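Local coordinates for histidine acid phosphatase (PDB 4ARU), which belongs to branch 2 of the histidine phosphatase superfamily, whose members pair an alpha/beta core with a largely helical lobe, at residues 19-24 and 227-232; 42-45 and 50-53; 223-228 and 330-335. All coordinates share one frame; numbering follows the deposited sequence. Where two conformers were deposited one is given.

Interaction 1. Residues 19-24 and 227-232; sequences HGVRAP and EHAQGM
Residues 19-24 form the HGxRxP part of the RHGxRxP signature of the branch 2 histidine phosphatases, and Val21, its first variable position, meets Ala229 and Gln230 at the C-terminal end of helix 213-229. The valine straddles that end with its two methyls. CG2 sits on the methyl of Ala229, with Val21 CG2 and Ala229 CB 3.7 Å apart, while CG1, anti to the backbone N (chi1 176°), reaches the bent glutamine. Here Val21 CG1 lies 3.7 Å from Gln230 OE1 and 4.0 Å from Gln230 CB. Since OE1 is hydrogen-bonded to Thr50, the methyl packs against an amide oxygen already satisfied. The helix closes in a Schellman motif: Met232 N bonds to Glu227 O at 3.0 Å, Gly231 N to His228 O, and Gly231 takes positive phi. On the signature side, the loop grips its own polar groups. His19 ND1 donates to Gly20 O at 2.9 Å, nearly straight (171°) and onto a lone pair, which fixes the turn of the imidazole and directs NE2 to a tartaric acid molecule. Arg22 NH1 donates to Ala23 O at 3.0 Å from 41° above the carbonyl plane, and its NE binds the same tartaric acid. The signature loop leaves strand 9-18 with His19 and Arg22 resting on helix 93-106, while Ala229 also touches Leu362 of helix 359-363.

Interaction 2. Residues 42-45 and 50-53; sequences WPVK and TPRG
Thr50 OG1 is held from two directions: it accepts from Gly53 N, the two atoms 2.9 Å apart with an N-H...O angle of 160°, and it is also hydrogen-bonded to the side-chain oxygen OE1 of Gln230. Both bonds depend on a chi1 of 63°, which sets OG1 between the backbone N and the carbonyl carbon and places CG2 beside the N. That methyl is met most closely by Trp42 and Val44. Trp42 presents its six-membered ring edge-on, with CE3 3.8 Å from Thr50 CG2 and the methyl near the plane of the indole. Val44 approaches at about a right angle, its CG2 3.8 Å from Thr50 CG2. This is a classic helix N-cap: Thr50 precedes helix 51-70, Pro51 opens the first turn, and the threonine hydroxyl serves an amide at the start of the helix. The other methyl of Val44 touches the proline ring at CD, the two side chains running in opposite directions, with Val44 CG1 3.9 Å from Pro51 CD. Beyond the threonine methyl, the indole of Trp42 also packs on Pro24, Met232 and Leu226, and Arg52 NE bonds to Ala229 O at the end of helix 213-229.

Interaction 3. Residues 223-228 and 330-335; sequences IFLLEH and TPPGGA
Pro332 fits its ring against two consecutive leucines of helix 213-229, each touching it with a CD2 methyl. Leu226 CD2 comes within 3.7 Å of Pro332 CG, and Leu225 CD2 lies 3.9 Å from Pro332 CD, both side chains meeting the ring at a slant. The leucines get there by different first torsions: Leu225 carries CG anti to its backbone N (chi1 -175°), whereas in Leu226 CG stands beside the N (chi1 -66°). All three residues are buried, and the contact is wholly apolar. Behind the ring, a type II beta turn from Pro331 to Gly334 sets its position, closed by Gly334 N to Pro331 O at 2.9 Å; Pro332 and Gly333 form its corners, the glycine with a positive phi. The turn is itself held by backbone bonds from Gly333 to His19 and from Gly334 to Arg18, while Arg18 NH1 reaches Thr330 O. On the helix side, Leu225 is backed by Trp246 and Leu250 of helix 243-262, and Leu226 touches Arg22. The side chain of Leu226 passes about 6 Å from a bound tartaric acid. A loop entering the mixed sheet thus meets a helix of the other lobe, consistent with the two-lobed fold of this family.

Overall arrangement
Interactions 1 and 3 both use helix 213-229; interaction 2 borders it. Interactions 1 and 3 share Glu227 and His228, have centres about 6 Å apart and are both buried; interaction 2 lies nearer the surface, where prolines are exposed. Chemistry follows place: interaction 3 is purely aliphatic, interaction 1 adds an amide oxygen to the valine's surroundings, and interaction 2 splits one threonine between a capping hydroxyl and a methyl set at an indole edge. Between interactions 1 and 2 the start of helix 51-70 meets the end of helix 213-229, and backbone bonding likewise joins the signature loop to the turn of interaction 3.

Interaction 1. Residues 19-24 and 227-232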
loop_
_atom_site.group_PDB
_atom_site.type_symbol
_atom_site.label_atom_id
_atom_site.label_comp_id
_atom_site.label_asym_id
_atom_site.label_seq_id
_atom_site.Cartn_x
_atom_site.Cartn_y
_atom_site.Cartn_z
ATOM N N HIS A 19 -5.021 -3.285 2.585
ATOM C CA HIS A 19 -5.907 -3.798 3.620
ATOM C C HIS A 19 -5.760 -3.075 4.945
ATOM O O HIS A 19 -4.855 -2.262 5.176
ATOM C CB HIS A 19 -5.631 -5.298 3.858
ATOM C CG HIS A 19 -4.229 -5.592 4.251
ATOM N ND1 HIS A 19 -3.682 -5.274 5.475
ATOM C CD2 HIS A 19 -3.232 -6.141 3.521
ATOM C CE1 HIS A 19 -2.402 -5.614 5.485
ATOM N NE2 HIS A 19 -2.115 -6.164 4.315
ATOM N N GLY A 20 -6.690 -3.353 5.829
ATOM C CA GLY A 20 -6.686 -2.769 7.131
ATOM C C GLY A 20 -5.710 -3.363 8.138
ATOM O O GLY A 20 -4.897 -4.199 7.846
ATOM N N VAL A 21 -5.778 -2.851 9.350
ATOM C CA VAL A 21 -4.910 -3.248 10.458
ATOM C C VAL A 21 -5.007 -4.742 10.641
ATOM O O VAL A 21 -6.095 -5.286 10.802
ATOM C CB VAL A 21 -5.251 -2.507 11.754
ATOM C CG1 VAL A 21 -4.411 -3.011 12.906
ATOM C CG2 VAL A 21 -5.096 -1.003 11.594
ATOM N N ARG A 22 -3.836 -5.382 10.628
ATOM C CA ARG A 22 -3.705 -6.816 10.787
ATOM C C ARG A 22 -2.705 -7.162 11.864
ATOM O O ARG A 22 -1.817 -6.354 12.204
ATOM C CB ARG A 22 -3.187 -7.387 9.480
ATOM C CG ARG A 22 -1.867 -6.816 8.958
ATOM C CD ARG A 22 -1.091 -7.731 7.999
ATOM N NE ARG A 22 0.138 -7.108 7.517
ATOM C CZ ARG A 22 1.271 -7.019 8.211
ATOM N NH1 ARG A 22 1.327 -7.535 9.431
ATOM N NH2 ARG A 22 2.344 -6.416 7.691
ATOM N N ALA A 23 -2.810 -8.385 12.343
ATOM C CA ALA A 23 -1.759 -8.972 13.154
ATOM C C ALA A 23 -0.502 -9.155 12.274
ATOM O O ALA A 23 -0.560 -9.225 11.037
ATOM C CB ALA A 23 -2.202 -10.293 13.709
ATOM N N PRO A 24 0.659 -9.285 12.911
ATOM C CA PRO A 24 1.863 -9.602 12.162
ATOM C C PRO A 24 1.660 -10.815 11.268
ATOM O O PRO A 24 1.001 -11.776 11.684
ATOM C CB PRO A 24 2.884 -9.896 13.271
ATOM C CG PRO A 24 2.418 -9.053 14.436
ATOM C CD PRO A 24 0.918 -9.155 14.346
ATOM N N GLU A 227 0.467 -2.044 16.115
ATOM C CA GLU A 227 0.043 -2.141 17.509
ATOM C C GLU A 227 -0.682 -0.845 17.923
ATOM O O GLU A 227 -1.692 -0.853 18.594
ATOM C CB GLU A 227 1.235 -2.309 18.435
ATOM C CG GLU A 227 1.947 -3.671 18.322
ATOM C CD GLU A 227 3.218 -3.739 19.139
ATOM O OE1 GLU A 227 3.589 -2.702 19.715
ATOM O OE2 GLU A 227 3.835 -4.832 19.230
ATOM N N HIS A 228 -0.100 0.267 17.505
ATOM C CA HIS A 228 -0.660 1.567 17.795
ATOM C C HIS A 228 -2.015 1.809 17.135
ATOM O O HIS A 228 -2.969 2.276 17.756
ATOM C CB HIS A 228 0.349 2.642 17.410
ATOM C CG HIS A 228 -0.017 4.025 17.867
ATOM N ND1 HIS A 228 0.220 4.481 19.147
ATOM C CD2 HIS A 228 -0.600 5.049 17.199
ATOM C CE1 HIS A 228 -0.170 5.752 19.230
ATOM N NE2 HIS A 228 -0.704 6.101 18.078
ATOM N N ALA A 229 -2.081 1.421 15.876
ATOM C CA ALA A 229 -3.323 1.540 15.120
ATOM C C ALA A 229 -4.429 0.617 15.634
ATOM O O ALA A 229 -5.609 0.947 15.517
ATOM C CB ALA A 229 -3.037 1.223 13.685
ATOM N N GLN A 230 -4.033 -0.485 16.273
ATOM C CA GLN A 230 -4.908 -1.468 16.889
ATOM C C GLN A 230 -5.359 -1.016 18.282
ATOM O O GLN A 230 -6.236 -1.636 18.923
ATOM C CB GLN A 230 -4.161 -2.809 16.936
ATOM C CG GLN A 230 -4.890 -3.935 17.648
ATOM C CD GLN A 230 -6.192 -4.339 16.985
ATOM O OE1 GLN A 230 -6.439 -4.004 15.848
ATOM N NE2 GLN A 230 -7.011 -5.097 17.698
ATOM N N GLY A 231 -4.736 0.047 18.787
ATOM C CA GLY A 231 -5.039 0.508 20.112
ATOM C C GLY A 231 -4.599 -0.387 21.234
ATOM O O GLY A 231 -5.152 -0.359 22.359
ATOM N N MET A 232 -3.507 -1.121 21.018
ATOM C CA MET A 232 -2.972 -1.941 22.093
ATOM C C MET A 232 -2.525 -1.050 23.236
ATOM O O MET A 232 -2.064 0.079 23.008
ATOM C CB MET A 232 -1.803 -2.738 21.609
ATOM C CG MET A 232 -2.222 -3.678 20.544
ATOM S SD MET A 232 -1.022 -4.956 20.437
ATOM C CE MET A 232 -2.056 -6.177 19.645
#

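Interaction 2. Residues 42-45 and 50-53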
loop_
_atom_site.group_PDB
_atom_site.type_symbol
_atom_site.label_atom_id
_atom_site.label_comp_id
_atom_site.label_asym_id
_atom_site.label_seq_id
_atom_site.Cartn_x
_atom_site.Cartn_y
_atom_site.Cartn_z
ATOM N N TRP A 42 -1.879 -10.869 19.744
ATOM C CA TRP A 42 -2.965 -10.264 18.964
ATOM C C TRP A 42 -4.246 -11.089 19.105
ATOM O O TRP A 42 -4.207 -12.274 19.463
ATOM C CB TRP A 42 -2.545 -10.158 17.497
ATOM C CG TRP A 42 -1.623 -9.021 17.307
ATOM C CD1 TRP A 42 -0.308 -8.917 17.738
ATOM C CD2 TRP A 42 -1.917 -7.795 16.665
ATOM N NE1 TRP A 42 0.207 -7.702 17.397
ATOM C CE2 TRP A 42 -0.761 -6.985 16.744
ATOM C CE3 TRP A 42 -3.033 -7.300 16.009
ATOM C CZ2 TRP A 42 -0.717 -5.709 16.199
ATOM C CZ3 TRP A 42 -2.986 -6.021 15.480
ATOM C CH2 TRP A 42 -1.856 -5.242 15.593
ATOM N N PRO A 43 -5.404 -10.471 18.840
ATOM C CA PRO A 43 -6.675 -11.144 19.101
ATOM C C PRO A 43 -7.198 -11.950 17.908
ATOM O O PRO A 43 -8.329 -12.436 17.958
ATOM C CB PRO A 43 -7.608 -9.986 19.405
ATOM C CG PRO A 43 -7.098 -8.925 18.519
ATOM C CD PRO A 43 -5.600 -9.032 18.601
ATOM N N VAL A 44 -6.352 -12.133 16.893
ATOM C CA VAL A 44 -6.682 -12.917 15.725
ATOM C C VAL A 44 -5.414 -13.651 15.311
ATOM O O VAL A 44 -4.319 -13.340 15.750
ATOM C CB VAL A 44 -7.120 -12.027 14.535
ATOM C CG1 VAL A 44 -8.406 -11.274 14.853
ATOM C CG2 VAL A 44 -6.042 -11.052 14.115
ATOM N N LYS A 45 -5.623 -14.615 14.439
ATOM C CA LYS A 45 -4.550 -15.356 13.816
ATOM C C LYS A 45 -3.556 -14.438 13.148
ATOM O O LYS A 45 -3.907 -13.403 12.589
ATOM C CB LYS A 45 -5.181 -16.280 12.794
ATOM C CG LYS A 45 -4.223 -17.243 12.115
ATOM C CD LYS A 45 -4.961 -18.155 11.199
ATOM C CE LYS A 45 -3.971 -19.014 10.428
ATOM N NZ LYS A 45 -4.717 -19.897 9.536
ATOM N N THR A 50 -7.915 -7.521 11.995
ATOM C CA THR A 50 -8.664 -7.551 13.267
ATOM C C THR A 50 -10.025 -6.889 13.126
ATOM O O THR A 50 -10.261 -6.098 12.177
ATOM C CB THR A 50 -7.931 -6.767 14.408
ATOM O OG1 THR A 50 -7.840 -5.370 14.037
ATOM C CG2 THR A 50 -6.535 -7.323 14.599
ATOM N N PRO A 51 -10.934 -7.175 14.065
ATOM C CA PRO A 51 -12.233 -6.482 13.994
ATOM C C PRO A 51 -12.083 -4.951 14.035
ATOM O O PRO A 51 -12.807 -4.206 13.347
ATOM C CB PRO A 51 -13.006 -7.084 15.145
ATOM C CG PRO A 51 -12.412 -8.452 15.325
ATOM C CD PRO A 51 -10.958 -8.341 14.956
ATOM N N ARG A 52 -11.104 -4.471 14.798
ATOM C CA ARG A 52 -10.847 -3.041 14.790
ATOM C C ARG A 52 -10.369 -2.578 13.411
ATOM O O ARG A 52 -10.753 -1.522 12.968
ATOM C CB ARG A 52 -9.835 -2.677 15.886
ATOM C CG ARG A 52 -9.347 -1.254 15.835
ATOM C CD ARG A 52 -8.825 -0.878 17.174
ATOM N NE ARG A 52 -8.059 0.352 17.102
ATOM C CZ ARG A 52 -7.983 1.267 18.047
ATOM N NH1 ARG A 52 -8.668 1.182 19.173
ATOM N NH2 ARG A 52 -7.194 2.299 17.813
ATOM N N GLY A 53 -9.490 -3.345 12.760
ATOM C CA GLY A 53 -9.058 -3.050 11.417
ATOM C C GLY A 53 -10.243 -2.935 10.465
ATOM O O GLY A 53 -10.303 -2.056 9.589
#

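Interaction 3. Residues 223-228 and 330-335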
loop_
_atom_site.group_PDB
_atom_site.type_symbol
_atom_site.label_atom_id
_atom_site.label_comp_id
_atom_site.label_asym_id
_atom_site.label_seq_id
_atom_site.Cartn_x
_atom_site.Cartn_y
_atom_site.Cartn_z
ATOM N N ILE A 223 5.281 -3.273 12.655
ATOM C CA ILE A 223 4.515 -3.944 13.709
ATOM C C ILE A 223 4.159 -2.948 14.828
ATOM O O ILE A 223 3.038 -2.956 15.343
ATOM C CB ILE A 223 5.219 -5.214 14.244
ATOM C CG1 ILE A 223 5.206 -6.250 13.109
ATOM C CG2 ILE A 223 4.591 -5.659 15.568
ATOM C CD1 ILE A 223 6.096 -7.433 13.369
ATOM N N PHE A 224 5.092 -2.082 15.246
ATOM C CA PHE A 224 4.770 -1.111 16.267
ATOM C C PHE A 224 3.648 -0.187 15.793
ATOM O O PHE A 224 2.747 0.120 16.555
ATOM C CB PHE A 224 5.998 -0.277 16.631
ATOM C CG PHE A 224 7.159 -1.070 17.183
ATOM C CD1 PHE A 224 7.006 -2.225 17.931
ATOM C CD2 PHE A 224 8.434 -0.612 16.975
ATOM C CE1 PHE A 224 8.103 -2.913 18.439
ATOM C CE2 PHE A 224 9.547 -1.297 17.486
ATOM C CZ PHE A 224 9.382 -2.440 18.202
ATOM N N LEU A 225 3.712 0.248 14.539
ATOM C CA LEU A 225 2.673 1.117 14.017
ATOM C C LEU A 225 1.317 0.385 14.051
ATOM O O LEU A 225 0.278 0.973 14.358
ATOM C CB LEU A 225 3.015 1.505 12.591
ATOM C CG LEU A 225 2.023 2.526 12.001
ATOM C CD1 LEU A 225 2.796 3.642 11.368
ATOM C CD2 LEU A 225 1.028 1.931 11.047
ATOM N N LEU A 226 1.348 -0.887 13.682
ATOM C CA LEU A 226 0.132 -1.704 13.725
ATOM C C LEU A 226 -0.413 -1.846 15.137
ATOM O O LEU A 226 -1.607 -1.734 15.350
ATOM C CB LEU A 226 0.307 -3.069 13.069
ATOM C CG LEU A 226 0.555 -3.069 11.564
ATOM C CD1 LEU A 226 1.039 -4.424 11.010
ATOM C CD2 LEU A 226 -0.713 -2.671 10.850
ATOM N N GLU A 227 0.467 -2.044 16.115
ATOM C CA GLU A 227 0.043 -2.141 17.509
ATOM C C GLU A 227 -0.682 -0.845 17.923
ATOM O O GLU A 227 -1.692 -0.853 18.594
ATOM C CB GLU A 227 1.235 -2.309 18.435
ATOM C CG GLU A 227 1.947 -3.671 18.322
ATOM C CD GLU A 227 3.218 -3.739 19.139
ATOM O OE1 GLU A 227 3.589 -2.702 19.715
ATOM O OE2 GLU A 227 3.835 -4.832 19.230
ATOM N N HIS A 228 -0.100 0.267 17.505
ATOM C CA HIS A 228 -0.660 1.567 17.795
ATOM C C HIS A 228 -2.015 1.809 17.135
ATOM O O HIS A 228 -2.969 2.276 17.756
ATOM C CB HIS A 228 0.349 2.642 17.410
ATOM C CG HIS A 228 -0.017 4.025 17.867
ATOM N ND1 HIS A 228 0.220 4.481 19.147
ATOM C CD2 HIS A 228 -0.600 5.049 17.199
ATOM C CE1 HIS A 228 -0.170 5.752 19.230
ATOM N NE2 HIS A 228 -0.704 6.101 18.078
ATOM N N THR A 330 2.780 3.864 3.263
ATOM C CA THR A 330 1.770 2.907 2.768
ATOM C C THR A 330 0.992 2.378 3.966
ATOM O O THR A 330 1.064 1.188 4.293
ATOM C CB THR A 330 2.407 1.773 1.930
ATOM O OG1 THR A 330 3.512 1.205 2.634
ATOM C CG2 THR A 330 2.901 2.301 0.552
ATOM N N PRO A 331 0.215 3.224 4.654
ATOM C CA PRO A 331 -0.398 2.838 5.890
ATOM C C PRO A 331 -1.619 1.920 5.736
ATOM O O PRO A 331 -2.170 1.807 4.661
ATOM C CB PRO A 331 -0.806 4.190 6.486
ATOM C CG PRO A 331 -1.209 4.952 5.284
ATOM C CD PRO A 331 -0.117 4.633 4.316
ATOM N N PRO A 332 -2.025 1.253 6.799
ATOM C CA PRO A 332 -3.201 0.370 6.732
ATOM C C PRO A 332 -4.428 1.164 6.311
ATOM O O PRO A 332 -4.739 2.240 6.879
ATOM C CB PRO A 332 -3.370 -0.130 8.166
ATOM C CG PRO A 332 -2.119 0.209 8.908
ATOM C CD PRO A 332 -1.481 1.356 8.178
ATOM N N GLY A 333 -5.122 0.629 5.316
ATOM C CA GLY A 333 -6.247 1.285 4.711
ATOM C C GLY A 333 -5.934 2.486 3.831
ATOM O O GLY A 333 -6.843 3.110 3.275
ATOM N N GLY A 334 -4.661 2.837 3.682
ATOM C CA GLY A 334 -4.291 3.941 2.779
ATOM C C GLY A 334 -4.430 3.504 1.344
ATOM O O GLY A 334 -4.187 2.349 1.024
ATOM N N ALA A 335 -4.835 4.411 0.470
ATOM C CA ALA A 335 -5.138 4.023 -0.861
ATOM C C ALA A 335 -4.711 5.077 -1.884
ATOM O O ALA A 335 -4.862 6.301 -1.610
ATOM C CB ALA A 335 -6.614 3.768 -1.001
#